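Local atomic coordinates of putative branched-chain amino acid transport system substrate-binding protein (Rhodopseudomonas palustris, PDB entry 3TX6), a protein that probably serves as the periplasmic solute-binding component of an ABC transporter, capturing lignin-derived aromatic acids, and here holds 3-(4-hydroxyphenyl)pyruvic acid in its cleft. Residues Leu102-Glu107 with Ser112-Gln117; Pro80-Val85 with His96-Pro101. All coordinates share one frame; numbering follows the deposited sequence.

Contact 1: Leu102-Glu107 with Ser112-Gln117. With ENO (3-(4-hydroxy-phenyl)pyruvic acid), chain D.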
ATOM      1  N   LEU A 102      -1.012  -6.083  -5.107  1.00 20.33           N
ATOM      2  CA  LEU A 102      -0.547  -7.088  -6.011  1.00 17.99           C
ATOM      3  C   LEU A 102      -1.754  -7.528  -6.836  1.00 19.62           C
ATOM      4  O   LEU A 102      -2.917  -7.337  -6.406  1.00 20.47           O
ATOM      5  CB  LEU A 102       0.029  -8.290  -5.228  1.00 16.72           C
ATOM      6  CG  LEU A 102      -0.934  -9.248  -4.573  1.00 16.66           C
ATOM      7  CD1 LEU A 102      -0.249 -10.586  -4.296  1.00 15.24           C
ATOM      8  CD2 LEU A 102      -1.484  -8.591  -3.312  1.00 17.77           C
ATOM      9  N   PRO A 103      -1.476  -8.113  -8.001  1.00 19.91           N
ATOM     10  CA  PRO A 103      -2.536  -8.748  -8.756  1.00 21.19           C
ATOM     11  C   PRO A 103      -3.013 -10.004  -8.014  1.00 19.34           C
ATOM     12  O   PRO A 103      -2.266 -10.995  -7.900  1.00 19.91           O
ATOM     13  CB  PRO A 103      -1.856  -9.116 -10.086  1.00 24.90           C
ATOM     14  CG  PRO A 103      -0.543  -8.408 -10.088  1.00 29.38           C
ATOM     15  CD  PRO A 103      -0.164  -8.224  -8.672  1.00 22.10           C
ATOM     16  N   ILE A 104      -4.228  -9.947  -7.479  1.00 23.43           N
ATOM     17  CA  ILE A 104      -4.776 -11.066  -6.681  1.00 23.30           C
ATOM     18  C   ILE A 104      -5.608 -11.894  -7.641  1.00 23.41           C
ATOM     19  O   ILE A 104      -6.807 -11.678  -7.765  1.00 32.36           O
ATOM     20  CB  ILE A 104      -5.573 -10.647  -5.383  1.00 25.67           C
ATOM     21  CG1 ILE A 104      -4.674  -9.877  -4.431  1.00 23.82           C
ATOM     22  CG2 ILE A 104      -6.000 -11.886  -4.585  1.00 24.52           C
ATOM     23  CD1 ILE A 104      -5.277  -9.462  -3.098  1.00 26.51           C
ATOM     24  N   THR A 105      -4.921 -12.791  -8.350  1.00 21.75           N
ATOM     25  CA  THR A 105      -5.459 -13.733  -9.294  1.00 21.70           C
ATOM     26  C   THR A 105      -6.222 -14.870  -8.604  1.00 22.95           C
ATOM     27  O   THR A 105      -6.091 -15.099  -7.405  1.00 21.62           O
ATOM     28  CB  THR A 105      -4.325 -14.384 -10.090  1.00 24.90           C
ATOM     29  OG1 THR A 105      -3.435 -15.058  -9.178  1.00 24.10           O
ATOM     30  CG2 THR A 105      -3.567 -13.351 -10.898  1.00 27.79           C
ATOM     31  N   PRO A 106      -7.025 -15.602  -9.363  1.00 25.80           N
ATOM     32  CA  PRO A 106      -7.728 -16.715  -8.744  1.00 27.69           C
ATOM     33  C   PRO A 106      -6.801 -17.693  -7.979  1.00 22.88           C
ATOM     34  O   PRO A 106      -7.178 -18.219  -6.959  1.00 30.37           O
ATOM     35  CB  PRO A 106      -8.420 -17.373  -9.941  1.00 36.89           C
ATOM     36  CG  PRO A 106      -8.708 -16.212 -10.852  1.00 34.25           C
ATOM     37  CD  PRO A 106      -7.468 -15.382 -10.754  1.00 29.96           C
ATOM     38  N   GLU A 107      -5.579 -17.869  -8.460  0.50 26.85           N
ATOM     39  CA  GLU A 107      -4.573 -18.709  -7.808  0.50 23.47           C
ATOM     40  C   GLU A 107      -4.080 -18.201  -6.429  0.50 23.48           C
ATOM     41  O   GLU A 107      -3.632 -18.971  -5.574  0.50 22.21           O
ATOM     42  CB  GLU A 107      -3.377 -18.821  -8.761  0.50 23.22           C
ATOM     43  CG  GLU A 107      -2.430 -19.949  -8.422  0.50 28.25           C
ATOM     44  CD  GLU A 107      -3.114 -21.312  -8.476  0.50 32.28           C
ATOM     45  OE1 GLU A 107      -4.191 -21.432  -9.119  0.50 36.51           O
ATOM     46  OE2 GLU A 107      -2.572 -22.265  -7.865  0.50 28.11           O
ATOM     47  N   SER A 112      -4.907 -15.018   0.351  1.00 12.12           N
ATOM     48  CA  SER A 112      -4.390 -13.648   0.423  1.00 12.08           C
ATOM     49  C   SER A 112      -5.499 -12.606   0.376  1.00 12.59           C
ATOM     50  O   SER A 112      -6.416 -12.701  -0.417  1.00 14.49           O
ATOM     51  CB  SER A 112      -3.423 -13.336  -0.734  1.00 12.77           C
ATOM     52  OG  SER A 112      -2.253 -14.151  -0.679  1.00 13.50           O
ATOM     53  N   VAL A 113      -5.348 -11.618   1.254  1.00 12.38           N
ATOM     54  CA  VAL A 113      -6.047 -10.353   1.164  1.00 13.02           C
ATOM     55  C   VAL A 113      -4.988  -9.241   1.129  1.00 12.40           C
ATOM     56  O   VAL A 113      -3.826  -9.480   1.442  1.00 13.31           O
ATOM     57  CB  VAL A 113      -7.004 -10.124   2.345  1.00 13.18           C
ATOM     58  CG1 VAL A 113      -8.136 -11.155   2.323  1.00 14.90           C
ATOM     59  CG2 VAL A 113      -6.303 -10.101   3.702  1.00 14.16           C
ATOM     60  N   ALA A 114      -5.415  -8.026   0.805  1.00 13.20           N
ATOM     61  CA  ALA A 114      -4.493  -6.879   0.715  1.00 11.99           C
ATOM     62  C   ALA A 114      -4.954  -5.681   1.541  1.00 14.35           C
ATOM     63  O   ALA A 114      -6.109  -5.320   1.498  1.00 15.62           O
ATOM     64  CB  ALA A 114      -4.268  -6.483  -0.720  1.00 15.15           C
HETATM   65  N   MSE A 115      -4.018  -5.050   2.233  0.50 13.60           N
HETATM   66  CA  MSE A 115      -4.306  -3.810   2.940  0.50 14.92           C
HETATM   67  C   MSE A 115      -4.266  -2.577   2.038  0.50 13.09           C
HETATM   68  O   MSE A 115      -5.114  -1.701   2.171  0.50 13.80           O
HETATM   69  CB  MSE A 115      -3.390  -3.680   4.150  0.50 15.59           C
HETATM   70  CG  MSE A 115      -3.496  -4.913   5.053  0.50 21.50           C
HETATM   71 SE   MSE A 115      -5.359  -5.396   5.581  0.50 24.76          SE
HETATM   72  CE  MSE A 115      -5.576  -3.825   6.694  0.50 16.55           C
ATOM     73  N   PRO A 116      -3.269  -2.447   1.147  1.00 14.50           N
ATOM     74  CA  PRO A 116      -3.253  -1.231   0.296  1.00 14.58           C
ATOM     75  C   PRO A 116      -4.483  -1.102  -0.584  1.00 14.11           C
ATOM     76  O   PRO A 116      -5.073  -2.099  -1.002  1.00 15.79           O
ATOM     77  CB  PRO A 116      -1.986  -1.387  -0.540  1.00 14.63           C
ATOM     78  CG  PRO A 116      -1.121  -2.272   0.296  1.00 14.62           C
ATOM     79  CD  PRO A 116      -2.107  -3.283   0.867  1.00 13.58           C
ATOM     80  N   GLN A 117      -4.873   0.144  -0.853  1.00 14.36           N
ATOM     81  CA  GLN A 117      -5.937   0.403  -1.748  1.00 14.77           C
ATOM     82  C   GLN A 117      -5.649  -0.204  -3.137  1.00 14.79           C
ATOM     83  O   GLN A 117      -4.541  -0.100  -3.642  1.00 15.44           O
ATOM     84  CB  GLN A 117      -6.159   1.903  -1.903  1.00 16.96           C
ATOM     85  CG  GLN A 117      -6.627   2.595  -0.617  1.00 15.75           C
ATOM     86  CD  GLN A 117      -5.524   2.891   0.389  1.00 14.66           C
ATOM     87  OE1 GLN A 117      -4.351   2.653   0.115  1.00 16.95           O
ATOM     88  NE2 GLN A 117      -5.903   3.458   1.554  1.00 17.42           N
TER
HETATM   89  O4  ENO D 386       3.530  -1.948  -4.359  1.00 19.20           O
HETATM   90  C9  ENO D 386       3.047  -0.005  -1.598  1.00 16.67           C
HETATM   91  C8  ENO D 386       1.978   0.303  -0.782  1.00 17.51           C
HETATM   92  C7  ENO D 386       0.943   1.140  -1.230  1.00 17.59           C
HETATM   93  C6  ENO D 386       0.970   1.571  -2.542  1.00 16.77           C
HETATM   94  C5  ENO D 386       2.051   1.283  -3.371  1.00 18.95           C
HETATM   95  C4  ENO D 386       3.103   0.473  -2.911  1.00 16.72           C
HETATM   96  O3  ENO D 386      -0.120   1.397  -0.374  1.00 25.70           O
HETATM   97  C3  ENO D 386       4.308   0.209  -3.770  1.00 20.31           C
HETATM   98  C2  ENO D 386       4.372  -1.053  -4.541  1.00 19.53           C
HETATM   99  C1  ENO D 386       5.524  -1.244  -5.411  1.00 19.53           C
HETATM  100  O2  ENO D 386       5.614  -2.329  -6.023  1.00 18.36           O
HETATM  101  O1  ENO D 386       6.397  -0.335  -5.545  1.00 20.01           O

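Contact 2: Pro80-Val85 with His96-Pro101. With ENO (3-(4-hydroxy-phenyl)pyruvic acid), chain D.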
ATOM      1  N   PRO A  80       6.745  -7.030  -6.168  1.00 14.99           N
ATOM      2  CA  PRO A  80       7.385  -8.309  -6.541  1.00 15.82           C
ATOM      3  C   PRO A  80       7.567  -9.298  -5.359  1.00 15.69           C
ATOM      4  O   PRO A  80       7.190 -10.461  -5.478  1.00 16.39           O
ATOM      5  CB  PRO A  80       8.714  -7.861  -7.200  1.00 20.78           C
ATOM      6  CG  PRO A  80       8.339  -6.527  -7.794  1.00 19.70           C
ATOM      7  CD  PRO A  80       7.498  -5.899  -6.702  1.00 17.22           C
ATOM      8  N   PRO A  81       8.093  -8.847  -4.224  1.00 14.57           N
ATOM      9  CA  PRO A  81       8.194  -9.817  -3.110  1.00 14.40           C
ATOM     10  C   PRO A  81       6.803 -10.216  -2.531  1.00 13.57           C
ATOM     11  O   PRO A  81       6.661 -11.272  -1.904  1.00 14.72           O
ATOM     12  CB  PRO A  81       9.038  -9.073  -2.087  1.00 15.12           C
ATOM     13  CG  PRO A  81       8.869  -7.634  -2.405  1.00 15.53           C
ATOM     14  CD  PRO A  81       8.738  -7.582  -3.909  1.00 15.97           C
ATOM     15  N   THR A  82       5.794  -9.344  -2.669  1.00 12.71           N
ATOM     16  CA  THR A  82       4.449  -9.608  -2.147  1.00 12.82           C
ATOM     17  C   THR A  82       3.796 -10.738  -2.950  1.00 13.57           C
ATOM     18  O   THR A  82       3.124 -11.634  -2.372  1.00 13.72           O
ATOM     19  CB  THR A  82       3.584  -8.338  -2.172  1.00 12.82           C
ATOM     20  OG1 THR A  82       4.194  -7.362  -1.342  1.00 12.87           O
ATOM     21  CG2 THR A  82       2.153  -8.570  -1.647  1.00 14.07           C
ATOM     22  N   VAL A  83       4.018 -10.744  -4.266  1.00 14.70           N
ATOM     23  CA  VAL A  83       3.594 -11.869  -5.093  1.00 14.31           C
ATOM     24  C   VAL A  83       4.216 -13.180  -4.587  1.00 15.54           C
ATOM     25  O   VAL A  83       3.516 -14.196  -4.430  1.00 16.47           O
ATOM     26  CB  VAL A  83       3.866 -11.615  -6.581  1.00 14.46           C
ATOM     27  CG1 VAL A  83       3.690 -12.900  -7.401  1.00 16.80           C
ATOM     28  CG2 VAL A  83       2.947 -10.480  -7.119  1.00 16.79           C
ATOM     29  N   ALA A  84       5.498 -13.133  -4.274  1.00 14.50           N
ATOM     30  CA  ALA A  84       6.207 -14.279  -3.731  1.00 15.13           C
ATOM     31  C   ALA A  84       5.610 -14.784  -2.417  1.00 14.19           C
ATOM     32  O   ALA A  84       5.453 -16.010  -2.231  1.00 15.50           O
ATOM     33  CB  ALA A  84       7.697 -13.980  -3.563  1.00 17.05           C
ATOM     34  N   VAL A  85       5.303 -13.874  -1.499  1.00 12.67           N
ATOM     35  CA  VAL A  85       4.703 -14.261  -0.248  1.00 12.28           C
ATOM     36  C   VAL A  85       3.364 -14.933  -0.490  1.00 12.94           C
ATOM     37  O   VAL A  85       3.052 -15.937   0.126  1.00 13.87           O
ATOM     38  CB  VAL A  85       4.567 -13.057   0.700  1.00 12.40           C
ATOM     39  CG1 VAL A  85       3.820 -13.458   1.978  1.00 14.28           C
ATOM     40  CG2 VAL A  85       5.953 -12.465   1.056  1.00 13.62           C
ATOM     41  N   HIS A  96      -2.632 -14.776   4.503  1.00 12.28           N
ATOM     42  CA  HIS A  96      -1.641 -13.784   4.128  1.00 11.90           C
ATOM     43  C   HIS A  96      -2.282 -12.440   4.011  1.00 11.88           C
ATOM     44  O   HIS A  96      -3.234 -12.256   3.239  1.00 12.22           O
ATOM     45  CB  HIS A  96      -1.033 -14.210   2.775  1.00 11.09           C
ATOM     46  CG  HIS A  96      -0.197 -13.143   2.138  1.00 12.14           C
ATOM     47  ND1 HIS A  96      -0.197 -12.914   0.788  1.00 12.16           N
ATOM     48  CD2 HIS A  96       0.701 -12.223   2.702  1.00 13.45           C
ATOM     49  CE1 HIS A  96       0.639 -11.890   0.526  1.00 14.01           C
ATOM     50  NE2 HIS A  96       1.181 -11.462   1.692  1.00 13.39           N
ATOM     51  N   ILE A  97      -1.769 -11.467   4.773  1.00 13.11           N
ATOM     52  CA  ILE A  97      -2.200 -10.086   4.621  1.00 12.10           C
ATOM     53  C   ILE A  97      -1.076  -9.303   3.913  1.00 13.20           C
ATOM     54  O   ILE A  97       0.028  -9.103   4.470  1.00 12.15           O
ATOM     55  CB  ILE A  97      -2.541  -9.426   5.975  1.00 12.05           C
ATOM     56  CG1 ILE A  97      -3.687 -10.154   6.651  1.00 13.46           C
ATOM     57  CG2 ILE A  97      -2.918  -7.994   5.745  1.00 14.00           C
ATOM     58  CD1 ILE A  97      -4.011  -9.704   8.084  1.00 14.66           C
ATOM     59  N   ALA A  98      -1.332  -8.956   2.653  1.00 12.69           N
ATOM     60  CA  ALA A  98      -0.391  -8.243   1.807  1.00 13.49           C
ATOM     61  C   ALA A  98      -0.268  -6.793   2.254  1.00 12.07           C
ATOM     62  O   ALA A  98      -1.284  -6.144   2.510  1.00 12.73           O
ATOM     63  CB  ALA A  98      -0.797  -8.353   0.330  1.00 15.41           C
ATOM     64  N   LEU A  99       0.969  -6.277   2.207  1.00 12.34           N
ATOM     65  CA  LEU A  99       1.252  -4.880   2.557  1.00 13.24           C
ATOM     66  C   LEU A  99       1.647  -4.023   1.321  1.00 12.74           C
ATOM     67  O   LEU A  99       1.998  -2.856   1.478  1.00 15.31           O
ATOM     68  CB  LEU A  99       2.290  -4.807   3.678  1.00 15.43           C
ATOM     69  CG  LEU A  99       1.962  -5.539   4.978  1.00 14.20           C
ATOM     70  CD1 LEU A  99       3.097  -5.368   6.023  1.00 14.56           C
ATOM     71  CD2 LEU A  99       0.598  -5.158   5.585  1.00 14.32           C
ATOM     72  N   ALA A 100       1.526  -4.601   0.123  1.00 13.44           N
ATOM     73  CA  ALA A 100       1.688  -3.927  -1.163  1.00 13.85           C
ATOM     74  C   ALA A 100       0.588  -4.411  -2.064  1.00 14.39           C
ATOM     75  O   ALA A 100       0.098  -5.498  -1.871  1.00 15.55           O
ATOM     76  CB  ALA A 100       3.023  -4.261  -1.802  1.00 14.94           C
ATOM     77  N   PRO A 101       0.105  -3.530  -2.953  1.00 14.87           N
ATOM     78  CA  PRO A 101      -0.907  -4.003  -3.879  1.00 17.33           C
ATOM     79  C   PRO A 101      -0.237  -5.120  -4.736  1.00 21.69           C
ATOM     80  O   PRO A 101       0.997  -5.198  -4.900  1.00 22.74           O
ATOM     81  CB  PRO A 101      -1.364  -2.748  -4.597  1.00 21.36           C
ATOM     82  CG  PRO A 101      -0.333  -1.744  -4.394  1.00 17.62           C
ATOM     83  CD  PRO A 101       0.541  -2.164  -3.248  1.00 15.77           C
TER
HETATM   84  O4  ENO D 386       3.530  -1.948  -4.359  1.00 19.20           O
HETATM   85  C9  ENO D 386       3.047  -0.005  -1.598  1.00 16.67           C
HETATM   86  C8  ENO D 386       1.978   0.303  -0.782  1.00 17.51           C
HETATM   87  C7  ENO D 386       0.943   1.140  -1.230  1.00 17.59           C
HETATM   88  C6  ENO D 386       0.970   1.571  -2.542  1.00 16.77           C
HETATM   89  C5  ENO D 386       2.051   1.283  -3.371  1.00 18.95           C
HETATM   90  C4  ENO D 386       3.103   0.473  -2.911  1.00 16.72           C
HETATM   91  O3  ENO D 386      -0.120   1.397  -0.374  1.00 25.70           O
HETATM   92  C3  ENO D 386       4.308   0.209  -3.770  1.00 20.31           C
HETATM   93  C2  ENO D 386       4.372  -1.053  -4.541  1.00 19.53           C
HETATM   94  C1  ENO D 386       5.524  -1.244  -5.411  1.00 19.53           C
HETATM   95  O2  ENO D 386       5.614  -2.329  -6.023  1.00 18.36           O
HETATM   96  O1  ENO D 386       6.397  -0.335  -5.545  1.00 20.01           O

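Contact 1: Leu102-Glu107 with Ser112-Gln117
The last beta-alpha-beta crossover of the six-stranded sheet, from strand 96-98 by way of the short helix 106-109 to strand 112-114, brings Ile104 and Leu102 over Ala114. The CD1 methyl of Ile104 lies 3.9 Å from Ala114 CB. Its CG1 branch stands anti to the carbonyl carbon (chi1 -61°) and the chain is extended beyond it, which carries CD1 along the strand to the backbone between Val113 and Ala114, while the CG2 branch stays back, 4.3 Å from Ser112 O. Leu102 reaches the same methyl through one branch, CD2 coming within 4.3 Å of Ala114 CB. Ser112 also faces the incoming loop, but its OG is bonded to His96 and Ser86, and Ser112 O takes a hydrogen bond from Arg340 NE. Past the strand end the chain turns into the ligand pocket, where Pro116 CB is 3.4 Å from the phenol oxygen O3 of the ligand. The closest approaches between the two segments are between methyl groups, so the loop is laid on this edge strand by dispersion and burial of apolar surface, and Ser112 OG and O find their partners outside the two segments.

Contact 2: Pro80-Val85 with His96-Pro101
Val85 places its CG1 methyl over one face of the His96 ring, a CH-pi contact with 3.6 Å between CG1 and the ring centroid and 26° between that line and the ring normal. The methyl is displaced toward the NE2-CD2 side of the ring, 3.3 Å from His96 NE2, and the two side chains cross at about a right angle. With CG1 anti to the backbone N (chi1 175°), Val85 sends this branch out from the helix onto the imidazole. The opposite face of the ring looks onto the backbone N of Ala98, two residues further along the same strand.

The two branches of Thr82 divide the remaining packing. CG2 makes the apolar contact, meeting the CB of Ala98 at 3.6 Å. The hydroxyl oxygen OG1 lies in van der Waals contact with the CB of Ala100, 3.3 Å away. Helix 79-92 follows strand 72-75 and returns the chain to strand 96-98, forming a parallel beta-alpha-beta crossover of the periplasmic binding protein fold; the axes of the helix and strand segments are 9.4 Å apart and nearly antiparallel, at 168°.

The polar side-chain atoms of Thr82 and His96 bond to residues outside the two segments. Thr82 OG1 is bonded to Val78 O and to the backbone N of Ser76, while His96 bonds through NE2 to Gly75 O and through ND1 to Ser112, so both ring nitrogens are engaged and the imidazole's rotation is fixed beneath the valine methyl.

The closest approaches to the ligand come from the loop after the strand. Pro101 CD approaches the keto oxygen O4 of the ligand to 3.2 Å. Ala100 CB lies 3.5 Å from that same O4, and Leu99 turns its carbonyl oxygen toward the aromatic ring.

Contacts 1 and 2 follow each other along the chain, joined directly at Pro101 and Leu102, with centres about 8 Å apart. Their strands, 96-98 and 112-114, are parallel neighbours in one sheet, and Val113 O lies 2.8 Å from Ala98 N in a probable hydrogen bond. A second polar tie, Ser112 OG to His96 ND1 at 2.8 Å, connects contact 1 to the ring that Val85 covers in contact 2. The loops that follow both strands run into the pocket: Pro116 CG packs 3.4 Å from Leu99 O, with contact 1 reaching the ligand's phenol end and contact 2 its keto group and ring. Hydrogen bonds to the ligand come from His286, Ser199, Arg174, Thr79 and Gln282, outside the four segments.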